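Local coordinates for protein beta-galactoside alpha-2,6-sialyltransferase (PDB 2Z4T) that transfers sialic acid from a CMP-linked donor to beta-galactoside acceptors such as lactose, joining the two through an alpha-2,6 linkage, at residues H55-C61 against K89-N95; V358-T362 against Q378-I382. Residues are numbered along the deposited sequence.

The two contacts illustrate how local chemistry follows place in a multidomain fold. Interaction 1 belongs to the immunoglobulin-like beta-sandwich, and interaction 2 to the GT-B catalytic part; their centres lie about 66 Å apart, on opposite sides of the chain's centre, and they share no secondary-structure element. In 55-61 against 89-95, backbone hydrogen bonds join two neighbouring antiparallel strands, one face being packed with aromatic rings and the other, more accessible, carrying a disulfide, polar groups and a water. In 358-362 against 378-382 every touching residue is buried, a helix packs on a strand through apolar side chains and one glutamine bonded to backbone, and the loop just after the strand reaches bound CMP.

Interaction 1: residues H55-C61 against K89-N95; sequences HSWVQTC and KYCFDFN
Two adjacent antiparallel strands of the immunoglobulin-like beta-sandwich pair here, their N-to-C directions 145° apart and their axes 4.3 Å apart at closest approach. Both segments are extended, except at Thr-60 (phi/psi -124/-17), where a classic beta bulge sets Thr-60 and Cys-61 opposite Cys-91. Along 89-95, the Tyr-90 hydroxyl bonds to Gln-64 N. At the bulge, Cys-91 N donates to Cys-61 O (3.0 Å), while Cys-91 O accepts from Thr-60 N (2.7 Å) and weakly from Cys-61 N (3.5 Å). A disulfide (Cys-61 SG to Cys-91 SG 2.1 Å, chi3 71°) ties the strands on one face of the sheet. Phe-92, an m rotamer opposite Gln-59, lies on the other face. Asp-93 and Val-58 form a hydrogen-bonded pair (Asp-93 N to Val-58 O 2.8 Å, Val-58 N to Asp-93 O 3.1 Å). Phe-94, chi1 t, is the non-hydrogen-bonded partner of Trp-57 and clusters with it and His-55; its CB sits 3.4 Å above the centroid of the tryptophan's six-membered ring. Asn-95 pairs with Ser-56 through two 2.9 Å bonds, Ser-56 N to Asn-95 O and Asn-95 N to Ser-56 O; one water, 2.8 Å from Ser-56 OG, accepts from Asn-95 ND2 (3.0 Å) and donates to Asp-93 O (2.6 Å).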
ATOM      1  N   HIS A  55     -38.734  30.405 -13.726  1.00 48.36           N
ATOM      2  CA  HIS A  55     -38.761  29.119 -13.079  1.00 46.57           C
ATOM      3  C   HIS A  55     -39.112  28.909 -11.606  1.00 45.20           C
ATOM      4  O   HIS A  55     -39.554  29.808 -10.892  1.00 45.04           O
ATOM      5  CB  HIS A  55     -37.281  28.725 -13.138  1.00 47.15           C
ATOM      6  CG  HIS A  55     -36.443  29.450 -12.123  1.00 49.01           C
ATOM      7  ND1 HIS A  55     -36.419  30.828 -12.019  1.00 50.92           N
ATOM      8  CD2 HIS A  55     -35.653  28.988 -11.125  1.00 50.41           C
ATOM      9  CE1 HIS A  55     -35.635  31.182 -11.016  1.00 50.77           C
ATOM     10  NE2 HIS A  55     -35.157  30.084 -10.457  1.00 50.47           N
ATOM     11  N   SER A  56     -38.840  27.679 -11.162  1.00 43.37           N
ATOM     12  CA  SER A  56     -39.012  27.261  -9.771  1.00 41.66           C
ATOM     13  C   SER A  56     -37.973  26.212  -9.370  1.00 40.81           C
ATOM     14  O   SER A  56     -37.647  25.315 -10.157  1.00 40.07           O
ATOM     15  CB  SER A  56     -40.427  26.706  -9.531  1.00 41.61           C
ATOM     16  OG  SER A  56     -40.631  25.456 -10.191  1.00 39.89           O
ATOM     17  N   TRP A  57     -37.456  26.361  -8.148  1.00 39.69           N
ATOM     18  CA  TRP A  57     -36.691  25.322  -7.449  1.00 38.91           C
ATOM     19  C   TRP A  57     -37.459  24.893  -6.197  1.00 38.53           C
ATOM     20  O   TRP A  57     -37.981  25.735  -5.455  1.00 38.47           O
ATOM     21  CB  TRP A  57     -35.332  25.831  -7.016  1.00 38.44           C
ATOM     22  CG  TRP A  57     -34.253  25.743  -8.034  1.00 38.86           C
ATOM     23  CD1 TRP A  57     -33.672  26.786  -8.703  1.00 37.58           C
ATOM     24  CD2 TRP A  57     -33.579  24.546  -8.481  1.00 38.43           C
ATOM     25  NE1 TRP A  57     -32.679  26.312  -9.532  1.00 38.30           N
ATOM     26  CE2 TRP A  57     -32.600  24.947  -9.418  1.00 37.67           C
ATOM     27  CE3 TRP A  57     -33.715  23.179  -8.185  1.00 38.25           C
ATOM     28  CZ2 TRP A  57     -31.770  24.027 -10.081  1.00 37.75           C
ATOM     29  CZ3 TRP A  57     -32.867  22.260  -8.830  1.00 38.46           C
ATOM     30  CH2 TRP A  57     -31.909  22.697  -9.769  1.00 37.78           C
ATOM     31  N   VAL A  58     -37.540  23.586  -5.964  1.00 37.85           N
ATOM     32  CA  VAL A  58     -38.325  23.073  -4.847  1.00 37.25           C
ATOM     33  C   VAL A  58     -37.615  21.907  -4.176  1.00 37.65           C
ATOM     34  O   VAL A  58     -37.236  20.924  -4.825  1.00 37.40           O
ATOM     35  CB  VAL A  58     -39.737  22.641  -5.284  1.00 36.99           C
ATOM     36  CG1 VAL A  58     -40.489  22.006  -4.104  1.00 37.10           C
ATOM     37  CG2 VAL A  58     -40.518  23.821  -5.832  1.00 36.06           C
ATOM     38  N   GLN A  59     -37.424  22.013  -2.863  1.00 38.13           N
ATOM     39  CA  GLN A  59     -36.921  20.872  -2.126  1.00 38.17           C
ATOM     40  C   GLN A  59     -38.039  19.850  -2.009  1.00 38.22           C
ATOM     41  O   GLN A  59     -39.162  20.141  -1.588  1.00 38.18           O
ATOM     42  CB  GLN A  59     -36.383  21.240  -0.761  1.00 38.06           C
ATOM     43  CG  GLN A  59     -35.725  20.052  -0.099  1.00 37.69           C
ATOM     44  CD  GLN A  59     -35.144  20.379   1.241  1.00 39.44           C
ATOM     45  OE1 GLN A  59     -35.120  19.531   2.134  1.00 42.16           O
ATOM     46  NE2 GLN A  59     -34.662  21.605   1.398  1.00 37.94           N
ATOM     47  N   THR A  60     -37.690  18.638  -2.371  1.00 38.27           N
ATOM     48  CA  THR A  60     -38.661  17.654  -2.712  1.00 39.21           C
ATOM     49  C   THR A  60     -38.505  16.384  -1.853  1.00 39.40           C
ATOM     50  O   THR A  60     -39.424  15.588  -1.728  1.00 39.14           O
ATOM     51  CB  THR A  60     -38.572  17.490  -4.243  1.00 39.55           C
ATOM     52  OG1 THR A  60     -39.743  18.078  -4.826  1.00 41.16           O
ATOM     53  CG2 THR A  60     -38.406  16.103  -4.675  1.00 39.67           C
ATOM     54  N   CYS A  61     -37.348  16.236  -1.224  1.00 39.62           N
ATOM     55  CA  CYS A  61     -37.166  15.223  -0.221  1.00 40.76           C
ATOM     56  C   CYS A  61     -36.006  15.658   0.657  1.00 41.10           C
ATOM     57  O   CYS A  61     -35.219  16.512   0.263  1.00 41.50           O
ATOM     58  CB  CYS A  61     -36.902  13.856  -0.861  1.00 41.01           C
ATOM     59  SG  CYS A  61     -35.180  13.502  -1.206  1.00 42.74           S
ATOM     60  N   LYS A  89     -30.253  11.377   1.806  1.00 43.18           N
ATOM     61  CA  LYS A  89     -30.498  11.943   0.482  1.00 44.63           C
ATOM     62  C   LYS A  89     -31.418  13.152   0.538  1.00 43.84           C
ATOM     63  O   LYS A  89     -32.401  13.160   1.287  1.00 44.00           O
ATOM     64  CB  LYS A  89     -31.044  10.869  -0.494  1.00 45.09           C
ATOM     65  CG  LYS A  89     -29.968   9.772  -0.802  1.00 46.92           C
ATOM     66  CD  LYS A  89     -30.452   8.645  -1.736  1.00 47.08           C
ATOM     67  CE  LYS A  89     -29.404   7.504  -1.850  1.00 48.67           C
ATOM     68  NZ  LYS A  89     -29.177   6.859  -0.525  1.00 50.02           N
ATOM     69  N   TYR A  90     -31.065  14.181  -0.236  1.00 43.18           N
ATOM     70  CA  TYR A  90     -31.875  15.396  -0.387  1.00 42.82           C
ATOM     71  C   TYR A  90     -32.244  15.571  -1.865  1.00 42.74           C
ATOM     72  O   TYR A  90     -31.403  15.342  -2.738  1.00 43.03           O
ATOM     73  CB  TYR A  90     -31.137  16.629   0.189  1.00 42.43           C
ATOM     74  CG  TYR A  90     -31.232  16.683   1.693  1.00 42.36           C
ATOM     75  CD1 TYR A  90     -30.438  15.866   2.487  1.00 41.98           C
ATOM     76  CD2 TYR A  90     -32.170  17.505   2.322  1.00 42.44           C
ATOM     77  CE1 TYR A  90     -30.562  15.870   3.872  1.00 43.51           C
ATOM     78  CE2 TYR A  90     -32.304  17.521   3.702  1.00 41.82           C
ATOM     79  CZ  TYR A  90     -31.504  16.710   4.472  1.00 42.56           C
ATOM     80  OH  TYR A  90     -31.643  16.726   5.833  1.00 40.90           O
ATOM     81  N   CYS A  91     -33.491  15.956  -2.138  1.00 42.15           N
ATOM     82  CA  CYS A  91     -33.982  16.112  -3.507  1.00 41.80           C
ATOM     83  C   CYS A  91     -34.439  17.534  -3.804  1.00 41.75           C
ATOM     84  O   CYS A  91     -35.062  18.191  -2.964  1.00 41.47           O
ATOM     85  CB  CYS A  91     -35.181  15.214  -3.748  1.00 42.16           C
ATOM     86  SG  CYS A  91     -35.012  13.509  -3.264  1.00 43.05           S
ATOM     87  N   PHE A  92     -34.156  17.982  -5.027  1.00 41.78           N
ATOM     88  CA  PHE A  92     -34.539  19.309  -5.511  1.00 41.47           C
ATOM     89  C   PHE A  92     -35.038  19.196  -6.944  1.00 41.96           C
ATOM     90  O   PHE A  92     -34.371  18.602  -7.804  1.00 42.62           O
ATOM     91  CB  PHE A  92     -33.356  20.281  -5.404  1.00 41.10           C
ATOM     92  CG  PHE A  92     -32.821  20.417  -4.008  1.00 40.85           C
ATOM     93  CD1 PHE A  92     -31.786  19.610  -3.569  1.00 40.79           C
ATOM     94  CD2 PHE A  92     -33.398  21.311  -3.112  1.00 41.62           C
ATOM     95  CE1 PHE A  92     -31.297  19.705  -2.262  1.00 41.75           C
ATOM     96  CE2 PHE A  92     -32.922  21.415  -1.795  1.00 42.20           C
ATOM     97  CZ  PHE A  92     -31.871  20.610  -1.369  1.00 41.70           C
ATOM     98  N   ASP A  93     -36.216  19.742  -7.202  1.00 41.92           N
ATOM     99  CA  ASP A  93     -36.786  19.692  -8.540  1.00 42.22           C
ATOM    100  C   ASP A  93     -36.786  21.067  -9.164  1.00 42.13           C
ATOM    101  O   ASP A  93     -37.415  21.981  -8.631  1.00 42.23           O
ATOM    102  CB  ASP A  93     -38.232  19.192  -8.483  1.00 42.41           C
ATOM    103  CG  ASP A  93     -38.348  17.776  -7.954  1.00 42.92           C
ATOM    104  OD1 ASP A  93     -39.437  17.190  -8.143  1.00 43.56           O
ATOM    105  OD2 ASP A  93     -37.382  17.266  -7.346  1.00 41.70           O
ATOM    106  N   PHE A  94     -36.104  21.211 -10.298  1.00 42.06           N
ATOM    107  CA  PHE A  94     -36.125  22.464 -11.072  1.00 42.08           C
ATOM    108  C   PHE A  94     -37.168  22.404 -12.182  1.00 41.78           C
ATOM    109  O   PHE A  94     -37.227  21.419 -12.922  1.00 41.65           O
ATOM    110  CB  PHE A  94     -34.741  22.740 -11.676  1.00 42.18           C
ATOM    111  CG  PHE A  94     -34.723  23.835 -12.724  1.00 43.74           C
ATOM    112  CD1 PHE A  94     -34.543  25.165 -12.360  1.00 44.52           C
ATOM    113  CD2 PHE A  94     -34.841  23.527 -14.088  1.00 44.01           C
ATOM    114  CE1 PHE A  94     -34.515  26.178 -13.339  1.00 45.91           C
ATOM    115  CE2 PHE A  94     -34.813  24.540 -15.062  1.00 44.24           C
ATOM    116  CZ  PHE A  94     -34.650  25.858 -14.688  1.00 43.39           C
ATOM    117  N   ASN A  95     -37.979  23.453 -12.300  1.00 41.79           N
ATOM    118  CA  ASN A  95     -38.850  23.634 -13.475  1.00 41.96           C
ATOM    119  C   ASN A  95     -38.599  24.978 -14.128  1.00 42.34           C
ATOM    120  O   ASN A  95     -38.488  25.990 -13.440  1.00 42.16           O
ATOM    121  CB  ASN A  95     -40.337  23.524 -13.123  1.00 41.22           C
ATOM    122  CG  ASN A  95     -40.803  22.085 -12.959  1.00 42.77           C
ATOM    123  OD1 ASN A  95     -41.064  21.386 -13.937  1.00 41.21           O
ATOM    124  ND2 ASN A  95     -40.915  21.635 -11.703  1.00 43.78           N
TER
HETATM  125  O   HOH W   1     -39.695  23.018  -9.300  1.00 24.53           O

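Interaction 2: residues V358-T362 against Q378-I382; sequences VFTGT and QINVI. With C5P (cytidine-5'-monophosphate), chain C.
A glutamine on a helix reads the backbone just past the end of a strand, much as a neighbouring strand would: Gln-378 OE1 accepts from Thr-362 N at 2.7 Å, and Gln-378 NE2 gives a weak bond to Thr-362 O at 3.4 Å. To reach it, Gln-378 takes chi1 m and chi2 t, with chi3 near 80°; its NE2 is also bonded to Tyr-374 O within the same helix. The glutamine passes so close to Gly-361, with OE1 3.0 Å from Gly-361 CA, that a side chain there would collide with it. Behind this polar tip, the helix 378-382 runs roughly antiparallel to the strand 358-360 (150°, axes 9.9 Å apart at closest approach), as expected for the strand and following helix of a beta-alpha-beta unit, here in the CMP-binding domain of the GT-B fold. Phe-359 fills the gap. With chi1 t and chi2 86°, it offers a ring face to Ile-382, whose CG1 stands 3.5 Å from the ring centroid in a CH-pi contact, and a ring edge to Val-381, where Phe-359 CE1 and Val-381 CG1 are 3.6 Å apart. Thr-360 points away from the helix, its CB 3.8 Å from N4 of CMP. Beyond it the strand gives way to loop, where Gly-361 O accepts from CMP N4 at 2.9 Å. One peptide group thus has both ends engaged: the Thr-362 NH is held by the helix, while the Gly-361 carbonyl faces the nucleotide. As an acceptor, that carbonyl suits the amino group of cytosine, and would not be matched by the O4 of uracil.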
ATOM      1  N   VAL A 358      15.683 -12.616 -14.875  1.00 36.48           N
ATOM      2  CA  VAL A 358      15.731 -11.452 -14.006  1.00 36.62           C
ATOM      3  C   VAL A 358      16.472 -11.825 -12.739  1.00 37.26           C
ATOM      4  O   VAL A 358      16.099 -12.785 -12.065  1.00 37.53           O
ATOM      5  CB  VAL A 358      14.316 -10.896 -13.629  1.00 37.26           C
ATOM      6  CG1 VAL A 358      14.429  -9.777 -12.550  1.00 36.51           C
ATOM      7  CG2 VAL A 358      13.583 -10.375 -14.851  1.00 34.62           C
ATOM      8  N   PHE A 359      17.542 -11.099 -12.438  1.00 37.46           N
ATOM      9  CA  PHE A 359      18.193 -11.241 -11.159  1.00 38.05           C
ATOM     10  C   PHE A 359      17.582 -10.223 -10.215  1.00 38.80           C
ATOM     11  O   PHE A 359      17.513  -9.027 -10.565  1.00 39.50           O
ATOM     12  CB  PHE A 359      19.708 -11.042 -11.253  1.00 38.20           C
ATOM     13  CG  PHE A 359      20.382 -10.999  -9.914  1.00 38.46           C
ATOM     14  CD1 PHE A 359      20.780 -12.170  -9.287  1.00 38.42           C
ATOM     15  CD2 PHE A 359      20.565  -9.786  -9.250  1.00 40.57           C
ATOM     16  CE1 PHE A 359      21.382 -12.134  -8.033  1.00 39.94           C
ATOM     17  CE2 PHE A 359      21.165  -9.730  -7.991  1.00 39.76           C
ATOM     18  CZ  PHE A 359      21.572 -10.910  -7.378  1.00 39.51           C
ATOM     19  N   THR A 360      17.139 -10.674  -9.034  1.00 38.46           N
ATOM     20  CA  THR A 360      16.583  -9.756  -8.040  1.00 38.01           C
ATOM     21  C   THR A 360      17.618  -9.443  -6.965  1.00 39.14           C
ATOM     22  O   THR A 360      18.182 -10.356  -6.361  1.00 39.43           O
ATOM     23  CB  THR A 360      15.262 -10.289  -7.393  1.00 37.76           C
ATOM     24  OG1 THR A 360      15.512 -11.475  -6.623  1.00 35.57           O
ATOM     25  CG2 THR A 360      14.247 -10.600  -8.447  1.00 36.42           C
ATOM     26  N   GLY A 361      17.868  -8.155  -6.717  1.00 39.71           N
ATOM     27  CA  GLY A 361      18.939  -7.755  -5.789  1.00 39.14           C
ATOM     28  C   GLY A 361      18.451  -7.508  -4.379  1.00 39.31           C
ATOM     29  O   GLY A 361      17.265  -7.625  -4.100  1.00 39.17           O
ATOM     30  N   THR A 362      19.374  -7.171  -3.487  1.00 39.17           N
ATOM     31  CA  THR A 362      19.032  -6.796  -2.127  1.00 39.58           C
ATOM     32  C   THR A 362      19.758  -5.506  -1.710  1.00 40.22           C
ATOM     33  O   THR A 362      20.547  -4.953  -2.471  1.00 39.40           O
ATOM     34  CB  THR A 362      19.354  -7.930  -1.114  1.00 39.90           C
ATOM     35  OG1 THR A 362      18.683  -7.675   0.123  1.00 37.34           O
ATOM     36  CG2 THR A 362      20.858  -8.039  -0.860  1.00 39.05           C
ATOM     37  N   GLN A 378      26.743  -9.721  -5.053  1.00 40.52           N
ATOM     38  CA  GLN A 378      25.631  -9.928  -5.957  1.00 39.54           C
ATOM     39  C   GLN A 378      26.110 -10.098  -7.408  1.00 39.03           C
ATOM     40  O   GLN A 378      25.541 -10.888  -8.171  1.00 38.58           O
ATOM     41  CB  GLN A 378      24.589  -8.825  -5.793  1.00 39.11           C
ATOM     42  CG  GLN A 378      23.852  -8.915  -4.443  1.00 39.49           C
ATOM     43  CD  GLN A 378      22.875  -7.769  -4.201  1.00 39.66           C
ATOM     44  OE1 GLN A 378      21.753  -7.768  -4.723  1.00 39.47           O
ATOM     45  NE2 GLN A 378      23.292  -6.791  -3.391  1.00 38.81           N
ATOM     46  N   ILE A 379      27.163  -9.364  -7.768  1.00 38.29           N
ATOM     47  CA  ILE A 379      27.847  -9.558  -9.032  1.00 37.23           C
ATOM     48  C   ILE A 379      28.319 -11.015  -9.119  1.00 37.80           C
ATOM     49  O   ILE A 379      28.151 -11.688 -10.145  1.00 37.69           O
ATOM     50  CB  ILE A 379      29.017  -8.578  -9.185  1.00 37.36           C
ATOM     51  CG1 ILE A 379      28.472  -7.173  -9.512  1.00 36.74           C
ATOM     52  CG2 ILE A 379      30.004  -9.061 -10.276  1.00 36.80           C
ATOM     53  CD1 ILE A 379      29.518  -6.043  -9.499  1.00 36.39           C
ATOM     54  N   ASN A 380      28.861 -11.523  -8.020  1.00 37.48           N
ATOM     55  CA  ASN A 380      29.285 -12.893  -8.014  1.00 37.22           C
ATOM     56  C   ASN A 380      28.112 -13.874  -8.147  1.00 37.23           C
ATOM     57  O   ASN A 380      28.253 -14.933  -8.787  1.00 37.75           O
ATOM     58  CB  ASN A 380      30.142 -13.208  -6.790  1.00 36.89           C
ATOM     59  CG  ASN A 380      30.831 -14.546  -6.914  1.00 35.92           C
ATOM     60  OD1 ASN A 380      31.577 -14.771  -7.854  1.00 35.78           O
ATOM     61  ND2 ASN A 380      30.565 -15.447  -5.988  1.00 34.96           N
ATOM     62  N   VAL A 381      26.965 -13.532  -7.566  1.00 36.74           N
ATOM     63  CA  VAL A 381      25.787 -14.388  -7.692  1.00 36.61           C
ATOM     64  C   VAL A 381      25.270 -14.390  -9.131  1.00 37.34           C
ATOM     65  O   VAL A 381      24.995 -15.462  -9.681  1.00 37.73           O
ATOM     66  CB  VAL A 381      24.679 -14.041  -6.694  1.00 36.41           C
ATOM     67  CG1 VAL A 381      23.441 -14.906  -6.932  1.00 35.19           C
ATOM     68  CG2 VAL A 381      25.194 -14.224  -5.286  1.00 34.96           C
ATOM     69  N   ILE A 382      25.163 -13.207  -9.748  1.00 37.72           N
ATOM     70  CA  ILE A 382      24.788 -13.117 -11.166  1.00 37.71           C
ATOM     71  C   ILE A 382      25.743 -13.992 -12.000  1.00 38.17           C
ATOM     72  O   ILE A 382      25.307 -14.759 -12.861  1.00 38.62           O
ATOM     73  CB  ILE A 382      24.757 -11.644 -11.669  1.00 37.79           C
ATOM     74  CG1 ILE A 382      23.636 -10.867 -10.965  1.00 37.58           C
ATOM     75  CG2 ILE A 382      24.559 -11.561 -13.188  1.00 36.37           C
ATOM     76  CD1 ILE A 382      23.796  -9.396 -10.996  1.00 34.02           C
TER
HETATM   77  O3P C5P C1427      13.982  -7.563  -0.153  1.00 24.03           O
HETATM   78  P   C5P C1427      12.907  -7.174   0.792  1.00 26.09           P
HETATM   79  O1P C5P C1427      13.335  -5.882   1.474  1.00 26.09           O
HETATM   80  O2P C5P C1427      12.430  -8.330   1.646  1.00 23.00           O
HETATM   81  O5' C5P C1427      11.650  -6.859  -0.114  1.00 25.07           O
HETATM   82  C5' C5P C1427      10.526  -6.155   0.366  1.00 24.98           C
HETATM   83  C4' C5P C1427       9.773  -5.711  -0.886  1.00 25.11           C
HETATM   84  O4' C5P C1427      10.603  -4.847  -1.674  1.00 24.90           O
HETATM   85  C3' C5P C1427       9.439  -6.851  -1.833  1.00 22.78           C
HETATM   86  O3' C5P C1427       8.185  -7.461  -1.549  1.00 28.64           O
HETATM   87  C2' C5P C1427       9.338  -6.131  -3.148  1.00 23.14           C
HETATM   88  O2' C5P C1427       8.139  -5.355  -3.205  1.00 24.69           O
HETATM   89  C1' C5P C1427      10.410  -5.092  -3.074  1.00 23.28           C
HETATM   90  N1  C5P C1427      11.622  -5.571  -3.733  1.00 23.62           N
HETATM   91  C2  C5P C1427      11.716  -5.488  -5.150  1.00 23.55           C
HETATM   92  N3  C5P C1427      12.837  -5.904  -5.792  1.00 24.70           N
HETATM   93  C4  C5P C1427      13.885  -6.418  -5.094  1.00 24.24           C
HETATM   94  C5  C5P C1427      13.821  -6.515  -3.688  1.00 23.83           C
HETATM   95  C6  C5P C1427      12.665  -6.072  -3.022  1.00 23.37           C
HETATM   96  O2  C5P C1427      10.778  -5.045  -5.827  1.00 23.77           O
HETATM   97  N4  C5P C1427      14.993  -6.813  -5.772  1.00 23.42           N